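Local coordinates for abietadiene synthase, chloroplastic (Abies grandis, PDB 3S9V), which is a chloroplast enzyme of the terpene synthase family, a largely helical protein built from several helical domains, at residues R147-K160 / F175-L187. Residues are numbered along the deposited sequence; the frame is centred on the assembly and turned at random.
Sequences RPSGFEIVFPAMLK and FLKQIIEKREAKL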
ATOM      1  N   ARG A 147      -2.236  18.655  18.200  1.00 31.43           N
ATOM      2  CA  ARG A 147      -3.520  19.221  18.606  1.00 30.39           C
ATOM      3  C   ARG A 147      -4.668  18.446  17.967  1.00 27.02           C
ATOM      4  O   ARG A 147      -4.668  18.230  16.758  1.00 28.56           O
ATOM      5  CB  ARG A 147      -3.606  20.688  18.170  1.00 35.82           C
ATOM      6  CG  ARG A 147      -3.465  21.714  19.288  1.00 48.51           C
ATOM      7  CD  ARG A 147      -3.566  23.135  18.737  1.00 54.44           C
ATOM      8  NE  ARG A 147      -3.698  24.136  19.795  1.00 65.25           N
ATOM      9  CZ  ARG A 147      -2.757  24.419  20.693  1.00 66.76           C
ATOM     10  NH1 ARG A 147      -1.595  23.778  20.671  1.00 64.61           N
ATOM     11  NH2 ARG A 147      -2.981  25.344  21.621  1.00 61.06           N
ATOM     12  N   PRO A 148      -5.664  18.024  18.767  1.00 25.10           N
ATOM     13  CA  PRO A 148      -6.819  17.273  18.256  1.00 22.94           C
ATOM     14  C   PRO A 148      -7.600  18.134  17.271  1.00 19.41           C
ATOM     15  O   PRO A 148      -7.556  19.356  17.356  1.00 17.14           O
ATOM     16  CB  PRO A 148      -7.634  16.978  19.516  1.00 27.52           C
ATOM     17  CG  PRO A 148      -6.606  16.961  20.594  1.00 23.54           C
ATOM     18  CD  PRO A 148      -5.733  18.144  20.232  1.00 24.80           C
ATOM     19  N   SER A 149      -8.322  17.492  16.355  1.00 19.09           N
ATOM     20  CA  SER A 149      -9.107  18.196  15.341  1.00 20.66           C
ATOM     21  C   SER A 149     -10.111  19.189  15.925  1.00 20.88           C
ATOM     22  O   SER A 149     -11.022  18.806  16.660  1.00 25.16           O
ATOM     23  CB  SER A 149      -9.873  17.193  14.467  1.00 24.08           C
ATOM     24  OG  SER A 149      -9.006  16.233  13.891  1.00 31.32           O
ATOM     25  N   GLY A 150      -9.941  20.461  15.589  1.00 19.45           N
ATOM     26  CA  GLY A 150     -10.852  21.484  16.065  1.00 19.08           C
ATOM     27  C   GLY A 150     -10.658  21.909  17.505  1.00 22.21           C
ATOM     28  O   GLY A 150     -11.514  22.616  18.053  1.00 20.89           O
ATOM     29  N   PHE A 151      -9.541  21.507  18.118  1.00 20.71           N
ATOM     30  CA  PHE A 151      -9.283  21.851  19.516  1.00 16.26           C
ATOM     31  C   PHE A 151      -9.424  23.331  19.827  1.00 19.09           C
ATOM     32  O   PHE A 151     -10.149  23.712  20.745  1.00 17.23           O
ATOM     33  CB  PHE A 151      -7.884  21.420  19.951  1.00 18.11           C
ATOM     34  CG  PHE A 151      -7.635  21.603  21.432  1.00 11.19           C
ATOM     35  CD1 PHE A 151      -8.090  20.659  22.348  1.00 14.76           C
ATOM     36  CD2 PHE A 151      -6.974  22.730  21.903  1.00 15.40           C
ATOM     37  CE1 PHE A 151      -7.888  20.831  23.717  1.00 11.92           C
ATOM     38  CE2 PHE A 151      -6.768  22.916  23.272  1.00 25.03           C
ATOM     39  CZ  PHE A 151      -7.226  21.960  24.181  1.00 20.09           C
ATOM     40  N   GLU A 152      -8.718  24.157  19.062  1.00 23.40           N
ATOM     41  CA  GLU A 152      -8.727  25.599  19.260  1.00 27.75           C
ATOM     42  C   GLU A 152     -10.079  26.269  19.018  1.00 26.54           C
ATOM     43  O   GLU A 152     -10.269  27.443  19.319  1.00 26.35           O
ATOM     44  CB  GLU A 152      -7.629  26.233  18.397  1.00 35.49           C
ATOM     45  CG  GLU A 152      -6.223  25.810  18.856  1.00 55.88           C
ATOM     46  CD  GLU A 152      -5.092  26.471  18.079  1.00 68.63           C
ATOM     47  OE1 GLU A 152      -4.964  26.214  16.860  1.00 73.16           O
ATOM     48  OE2 GLU A 152      -4.325  27.246  18.697  1.00 66.70           O
ATOM     49  N   ILE A 153     -11.029  25.519  18.487  1.00 25.66           N
ATOM     50  CA  ILE A 153     -12.352  26.073  18.260  1.00 26.76           C
ATOM     51  C   ILE A 153     -13.263  25.630  19.396  1.00 24.58           C
ATOM     52  O   ILE A 153     -13.944  26.429  20.028  1.00 25.83           O
ATOM     53  CB  ILE A 153     -12.938  25.570  16.931  1.00 24.89           C
ATOM     54  CG1 ILE A 153     -12.361  26.387  15.773  1.00 30.60           C
ATOM     55  CG2 ILE A 153     -14.459  25.650  16.964  1.00 24.19           C
ATOM     56  CD1 ILE A 153     -12.866  25.945  14.402  1.00 32.64           C
ATOM     57  N   VAL A 154     -13.232  24.335  19.655  1.00 23.85           N
ATOM     58  CA  VAL A 154     -14.058  23.707  20.668  1.00 22.32           C
ATOM     59  C   VAL A 154     -13.645  23.879  22.139  1.00 22.21           C
ATOM     60  O   VAL A 154     -14.500  24.027  23.015  1.00 19.60           O
ATOM     61  CB  VAL A 154     -14.187  22.204  20.318  1.00 22.34           C
ATOM     62  CG1 VAL A 154     -14.627  21.422  21.513  1.00 29.02           C
ATOM     63  CG2 VAL A 154     -15.183  22.036  19.147  1.00 11.69           C
ATOM     64  N   PHE A 155     -12.350  23.874  22.425  1.00 22.49           N
ATOM     65  CA  PHE A 155     -11.917  24.006  23.810  1.00 20.75           C
ATOM     66  C   PHE A 155     -12.188  25.385  24.439  1.00 20.76           C
ATOM     67  O   PHE A 155     -12.679  25.470  25.565  1.00 21.62           O
ATOM     68  CB  PHE A 155     -10.429  23.649  23.931  1.00 21.33           C
ATOM     69  CG  PHE A 155      -9.924  23.616  25.349  1.00 15.68           C
ATOM     70  CD1 PHE A 155     -10.386  22.661  26.244  1.00 17.95           C
ATOM     71  CD2 PHE A 155      -8.976  24.533  25.781  1.00 23.01           C
ATOM     72  CE1 PHE A 155      -9.911  22.616  27.553  1.00 22.63           C
ATOM     73  CE2 PHE A 155      -8.491  24.497  27.089  1.00 28.25           C
ATOM     74  CZ  PHE A 155      -8.961  23.534  27.977  1.00 25.43           C
ATOM     75  N   PRO A 156     -11.873  26.481  23.726  1.00 22.40           N
ATOM     76  CA  PRO A 156     -12.139  27.786  24.344  1.00 22.62           C
ATOM     77  C   PRO A 156     -13.632  28.082  24.472  1.00 23.68           C
ATOM     78  O   PRO A 156     -14.065  28.769  25.403  1.00 24.91           O
ATOM     79  CB  PRO A 156     -11.426  28.762  23.418  1.00 15.72           C
ATOM     80  CG  PRO A 156     -10.313  27.934  22.839  1.00 20.26           C
ATOM     81  CD  PRO A 156     -11.005  26.628  22.547  1.00 20.64           C
ATOM     82  N   ALA A 157     -14.419  27.553  23.543  1.00 23.32           N
ATOM     83  CA  ALA A 157     -15.857  27.756  23.578  1.00 21.43           C
ATOM     84  C   ALA A 157     -16.427  27.231  24.891  1.00 24.23           C
ATOM     85  O   ALA A 157     -17.318  27.846  25.469  1.00 29.20           O
ATOM     86  CB  ALA A 157     -16.517  27.057  22.402  1.00 22.99           C
ATOM     87  N   MET A 158     -15.915  26.097  25.363  1.00 22.89           N
ATOM     88  CA  MET A 158     -16.387  25.527  26.622  1.00 21.29           C
ATOM     89  C   MET A 158     -15.782  26.285  27.804  1.00 25.85           C
ATOM     90  O   MET A 158     -16.399  26.367  28.868  1.00 26.48           O
ATOM     91  CB  MET A 158     -16.036  24.036  26.724  1.00 19.76           C
ATOM     92  CG  MET A 158     -16.825  23.119  25.780  1.00 18.34           C
ATOM     93  SD  MET A 158     -16.653  21.351  26.200  1.00 14.30           S
ATOM     94  CE  MET A 158     -14.880  21.145  25.971  1.00 11.00           C
ATOM     95  N   LEU A 159     -14.577  26.833  27.624  1.00 22.82           N
ATOM     96  CA  LEU A 159     -13.946  27.611  28.694  1.00 23.14           C
ATOM     97  C   LEU A 159     -14.879  28.761  29.054  1.00 24.05           C
ATOM     98  O   LEU A 159     -15.078  29.069  30.232  1.00 23.69           O
ATOM     99  CB  LEU A 159     -12.591  28.186  28.252  1.00 22.22           C
ATOM    100  CG  LEU A 159     -11.359  27.282  28.373  1.00 25.35           C
ATOM    101  CD1 LEU A 159     -10.115  28.019  27.886  1.00 21.01           C
ATOM    102  CD2 LEU A 159     -11.187  26.853  29.818  1.00 18.42           C
ATOM    103  N   LYS A 160     -15.449  29.391  28.028  1.00 24.48           N
ATOM    104  CA  LYS A 160     -16.378  30.502  28.225  1.00 26.45           C
ATOM    105  C   LYS A 160     -17.661  30.026  28.900  1.00 28.87           C
ATOM    106  O   LYS A 160     -18.215  30.730  29.742  1.00 31.44           O
ATOM    107  CB  LYS A 160     -16.698  31.171  26.883  1.00 21.56           C
ATOM    108  CG  LYS A 160     -15.465  31.761  26.213  1.00 27.79           C
ATOM    109  CD  LYS A 160     -15.748  32.325  24.829  1.00 33.54           C
ATOM    110  CE  LYS A 160     -16.593  33.579  24.892  1.00 39.04           C
ATOM    111  NZ  LYS A 160     -16.699  34.227  23.555  1.00 50.70           N
ATOM    112  N   PHE A 175      -1.780  29.924  29.102  1.00 34.55           N
ATOM    113  CA  PHE A 175      -2.335  28.963  28.152  1.00 34.80           C
ATOM    114  C   PHE A 175      -3.844  29.102  27.935  1.00 33.51           C
ATOM    115  O   PHE A 175      -4.308  29.184  26.799  1.00 32.41           O
ATOM    116  CB  PHE A 175      -2.043  27.531  28.598  1.00 34.11           C
ATOM    117  CG  PHE A 175      -2.667  26.488  27.706  1.00 39.78           C
ATOM    118  CD1 PHE A 175      -2.164  26.253  26.427  1.00 41.40           C
ATOM    119  CD2 PHE A 175      -3.784  25.769  28.127  1.00 37.97           C
ATOM    120  CE1 PHE A 175      -2.765  25.320  25.583  1.00 37.76           C
ATOM    121  CE2 PHE A 175      -4.392  24.834  27.289  1.00 37.09           C
ATOM    122  CZ  PHE A 175      -3.879  24.610  26.014  1.00 37.11           C
ATOM    123  N   LEU A 176      -4.606  29.121  29.022  1.00 32.58           N
ATOM    124  CA  LEU A 176      -6.054  29.216  28.925  1.00 32.81           C
ATOM    125  C   LEU A 176      -6.547  30.591  28.512  1.00 38.09           C
ATOM    126  O   LEU A 176      -7.496  30.708  27.729  1.00 36.86           O
ATOM    127  CB  LEU A 176      -6.687  28.802  30.250  1.00 25.29           C
ATOM    128  CG  LEU A 176      -6.384  27.337  30.573  1.00 33.23           C
ATOM    129  CD1 LEU A 176      -6.948  26.956  31.932  1.00 30.96           C
ATOM    130  CD2 LEU A 176      -6.970  26.458  29.475  1.00 23.25           C
ATOM    131  N   LYS A 177      -5.903  31.635  29.023  1.00 40.38           N
ATOM    132  CA  LYS A 177      -6.313  32.988  28.674  1.00 40.68           C
ATOM    133  C   LYS A 177      -6.008  33.280  27.209  1.00 37.47           C
ATOM    134  O   LYS A 177      -6.806  33.896  26.512  1.00 39.58           O
ATOM    135  CB  LYS A 177      -5.602  34.021  29.555  1.00 44.11           C
ATOM    136  CG  LYS A 177      -6.068  35.441  29.275  1.00 52.48           C
ATOM    137  CD  LYS A 177      -5.164  36.499  29.889  1.00 63.74           C
ATOM    138  CE  LYS A 177      -5.596  37.891  29.433  1.00 66.39           C
ATOM    139  NZ  LYS A 177      -4.663  38.956  29.886  1.00 70.16           N
ATOM    140  N   GLN A 178      -4.852  32.827  26.743  1.00 36.76           N
ATOM    141  CA  GLN A 178      -4.444  33.061  25.363  1.00 37.20           C
ATOM    142  C   GLN A 178      -5.129  32.191  24.314  1.00 36.89           C
ATOM    143  O   GLN A 178      -5.237  32.594  23.155  1.00 39.02           O
ATOM    144  CB  GLN A 178      -2.928  32.907  25.239  1.00 40.35           C
ATOM    145  CG  GLN A 178      -2.141  34.097  25.766  1.00 48.84           C
ATOM    146  CD  GLN A 178      -0.723  33.724  26.141  1.00 54.45           C
ATOM    147  OE1 GLN A 178      -0.072  32.943  25.446  1.00 55.73           O
ATOM    148  NE2 GLN A 178      -0.232  34.288  27.242  1.00 55.80           N
ATOM    149  N   ILE A 179      -5.595  31.005  24.687  1.00 29.20           N
ATOM    150  CA  ILE A 179      -6.249  30.179  23.685  1.00 28.60           C
ATOM    151  C   ILE A 179      -7.634  30.750  23.378  1.00 29.97           C
ATOM    152  O   ILE A 179      -8.147  30.600  22.267  1.00 28.32           O
ATOM    153  CB  ILE A 179      -6.359  28.707  24.135  1.00 23.64           C
ATOM    154  CG1 ILE A 179      -6.574  27.818  22.914  1.00 22.36           C
ATOM    155  CG2 ILE A 179      -7.505  28.533  25.112  1.00 20.80           C
ATOM    156  CD1 ILE A 179      -6.503  26.346  23.221  1.00 24.93           C
ATOM    157  N   ILE A 180      -8.232  31.418  24.360  1.00 30.54           N
ATOM    158  CA  ILE A 180      -9.545  32.029  24.168  1.00 32.33           C
ATOM    159  C   ILE A 180      -9.394  33.215  23.221  1.00 37.06           C
ATOM    160  O   ILE A 180     -10.198  33.405  22.306  1.00 39.77           O
ATOM    161  CB  ILE A 180     -10.138  32.523  25.505  1.00 29.69           C
ATOM    162  CG1 ILE A 180     -10.539  31.325  26.368  1.00 24.63           C
ATOM    163  CG2 ILE A 180     -11.342  33.419  25.247  1.00 30.52           C
ATOM    164  CD1 ILE A 180     -10.955  31.696  27.772  1.00 20.63           C
ATOM    165  N   GLU A 181      -8.352  34.009  23.439  1.00 40.47           N
ATOM    166  CA  GLU A 181      -8.090  35.170  22.598  1.00 44.73           C
ATOM    167  C   GLU A 181      -7.819  34.746  21.156  1.00 45.14           C
ATOM    168  O   GLU A 181      -8.280  35.394  20.208  1.00 46.51           O
ATOM    169  CB  GLU A 181      -6.890  35.950  23.140  1.00 47.28           C
ATOM    170  CG  GLU A 181      -6.491  37.148  22.291  1.00 62.18           C
ATOM    171  CD  GLU A 181      -5.208  37.806  22.772  1.00 71.84           C
ATOM    172  OE1 GLU A 181      -4.757  38.778  22.125  1.00 70.12           O
ATOM    173  OE2 GLU A 181      -4.651  37.349  23.796  1.00 75.98           O
ATOM    174  N   LYS A 182      -7.071  33.656  20.994  1.00 43.73           N
ATOM    175  CA  LYS A 182      -6.731  33.158  19.669  1.00 43.19           C
ATOM    176  C   LYS A 182      -7.961  32.633  18.941  1.00 42.70           C
ATOM    177  O   LYS A 182      -8.086  32.802  17.730  1.00 43.88           O
ATOM    178  CB  LYS A 182      -5.677  32.051  19.764  1.00 45.85           C
ATOM    179  CG  LYS A 182      -5.168  31.594  18.410  1.00 56.07           C
ATOM    180  CD  LYS A 182      -4.138  30.477  18.528  1.00 65.63           C
ATOM    181  CE  LYS A 182      -3.691  29.998  17.147  1.00 65.40           C
ATOM    182  NZ  LYS A 182      -2.702  28.886  17.218  1.00 67.14           N
ATOM    183  N   ARG A 183      -8.863  31.988  19.676  1.00 41.74           N
ATOM    184  CA  ARG A 183     -10.083  31.459  19.077  1.00 39.48           C
ATOM    185  C   ARG A 183     -10.903  32.620  18.538  1.00 42.21           C
ATOM    186  O   ARG A 183     -11.449  32.549  17.436  1.00 42.50           O
ATOM    187  CB  ARG A 183     -10.911  30.692  20.115  1.00 36.64           C
ATOM    188  CG  ARG A 183     -12.340  30.382  19.665  1.00 27.91           C
ATOM    189  CD  ARG A 183     -13.106  29.592  20.719  1.00 27.09           C
ATOM    190  NE  ARG A 183     -14.489  29.330  20.323  1.00 22.52           N
ATOM    191  CZ  ARG A 183     -15.469  30.226  20.386  1.00 31.71           C
ATOM    192  NH1 ARG A 183     -15.231  31.452  20.835  1.00 33.08           N
ATOM    193  NH2 ARG A 183     -16.689  29.899  19.987  1.00 37.04           N
ATOM    194  N   GLU A 184     -10.979  33.692  19.320  1.00 42.95           N
ATOM    195  CA  GLU A 184     -11.741  34.863  18.917  1.00 46.17           C
ATOM    196  C   GLU A 184     -11.183  35.461  17.630  1.00 47.72           C
ATOM    197  O   GLU A 184     -11.940  35.893  16.763  1.00 50.36           O
ATOM    198  CB  GLU A 184     -11.724  35.918  20.022  1.00 47.72           C
ATOM    199  CG  GLU A 184     -12.975  36.774  20.039  1.00 54.91           C
ATOM    200  CD  GLU A 184     -14.171  36.032  20.607  1.00 58.11           C
ATOM    201  OE1 GLU A 184     -15.316  36.496  20.405  1.00 58.87           O
ATOM    202  OE2 GLU A 184     -13.963  34.990  21.267  1.00 54.29           O
ATOM    203  N   ALA A 185      -9.859  35.483  17.509  1.00 47.78           N
ATOM    204  CA  ALA A 185      -9.208  36.029  16.322  1.00 49.24           C
ATOM    205  C   ALA A 185      -9.292  35.056  15.149  1.00 51.48           C
ATOM    206  O   ALA A 185      -8.932  35.391  14.018  1.00 52.80           O
ATOM    207  CB  ALA A 185      -7.755  36.346  16.626  1.00 48.25           C
ATOM    208  N   LYS A 186      -9.768  33.847  15.427  1.00 50.81           N
ATOM    209  CA  LYS A 186      -9.898  32.818  14.402  1.00 48.82           C
ATOM    210  C   LYS A 186     -11.321  32.840  13.845  1.00 45.52           C
ATOM    211  O   LYS A 186     -11.535  32.651  12.651  1.00 45.09           O
ATOM    212  CB  LYS A 186      -9.581  31.447  15.007  1.00 53.86           C
ATOM    213  CG  LYS A 186      -9.414  30.310  14.006  1.00 57.15           C
ATOM    214  CD  LYS A 186      -8.930  29.044  14.713  1.00 63.41           C
ATOM    215  CE  LYS A 186      -8.756  27.879  13.746  1.00 66.78           C
ATOM    216  NZ  LYS A 186      -8.304  26.641  14.444  1.00 67.29           N
ATOM    217  N   LEU A 187     -12.291  33.075  14.720  1.00 42.75           N
ATOM    218  CA  LEU A 187     -13.684  33.128  14.307  1.00 43.43           C
ATOM    219  C   LEU A 187     -13.934  34.294  13.355  1.00 47.00           C
ATOM    220  O   LEU A 187     -14.534  34.114  12.293  1.00 47.44           O
ATOM    221  CB  LEU A 187     -14.590  33.246  15.533  1.00 36.02           C
ATOM    222  CG  LEU A 187     -15.189  31.953  16.103  1.00 36.42           C
ATOM    223  CD1 LEU A 187     -14.209  30.787  16.010  1.00 30.25           C
ATOM    224  CD2 LEU A 187     -15.591  32.216  17.550  1.00 31.99           C
TER
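Ile179 enters a hollow formed by Phe151, Phe155, Pro156 and Leu159 as a knob into a hole, its CD1 3.4 Å from Phe151 CE2. With CG1 anti to the backbone N (chi1 -160°), it carries CD1 up to both phenylalanine rings, which lie against each other, while CG2 rests against Pro156 CG. Leu176 CD2 meets the edge of the Phe155 ring, 3.4 Å from CE2. Arg183 makes a second knob, among Ile153, Pro156, Ala157 and Lys160. Its extended chain passes Pro156 CB and brings NE to Ile153 O, 3.0 Å away, a hydrogen bond in the guanidinium and carbonyl planes, bent at the N-H (140°). Pro156 kinks helix 151-164 just after this carbonyl; Arg183 NH2 hydrogen-bonds to Gly208 O and forms a salt bridge with Glu211. Ala157 and Leu187 cover opposite faces of the guanidinium.

Helices 151-164 and 174-187 pack at 116° (directions of their short segments), probably in the insertion (gamma) domain of a three-domain plant terpene synthase; contact and chain centres are about 37 Å apart. Phe132 of helix 122-136 flanks Leu159 and Leu176.

Toward solvent the packing gives way to charged chains. Lys182 NZ reaches Glu152 OE2 at 2.7 Å on its syn lone pair. OE2 also lies near Arg147 NE, well out of the guanidinium plane, with no N-H aimed at it. Lys160 and Glu184 make only a loose, long salt bridge, NZ to OE2 3.6 Å.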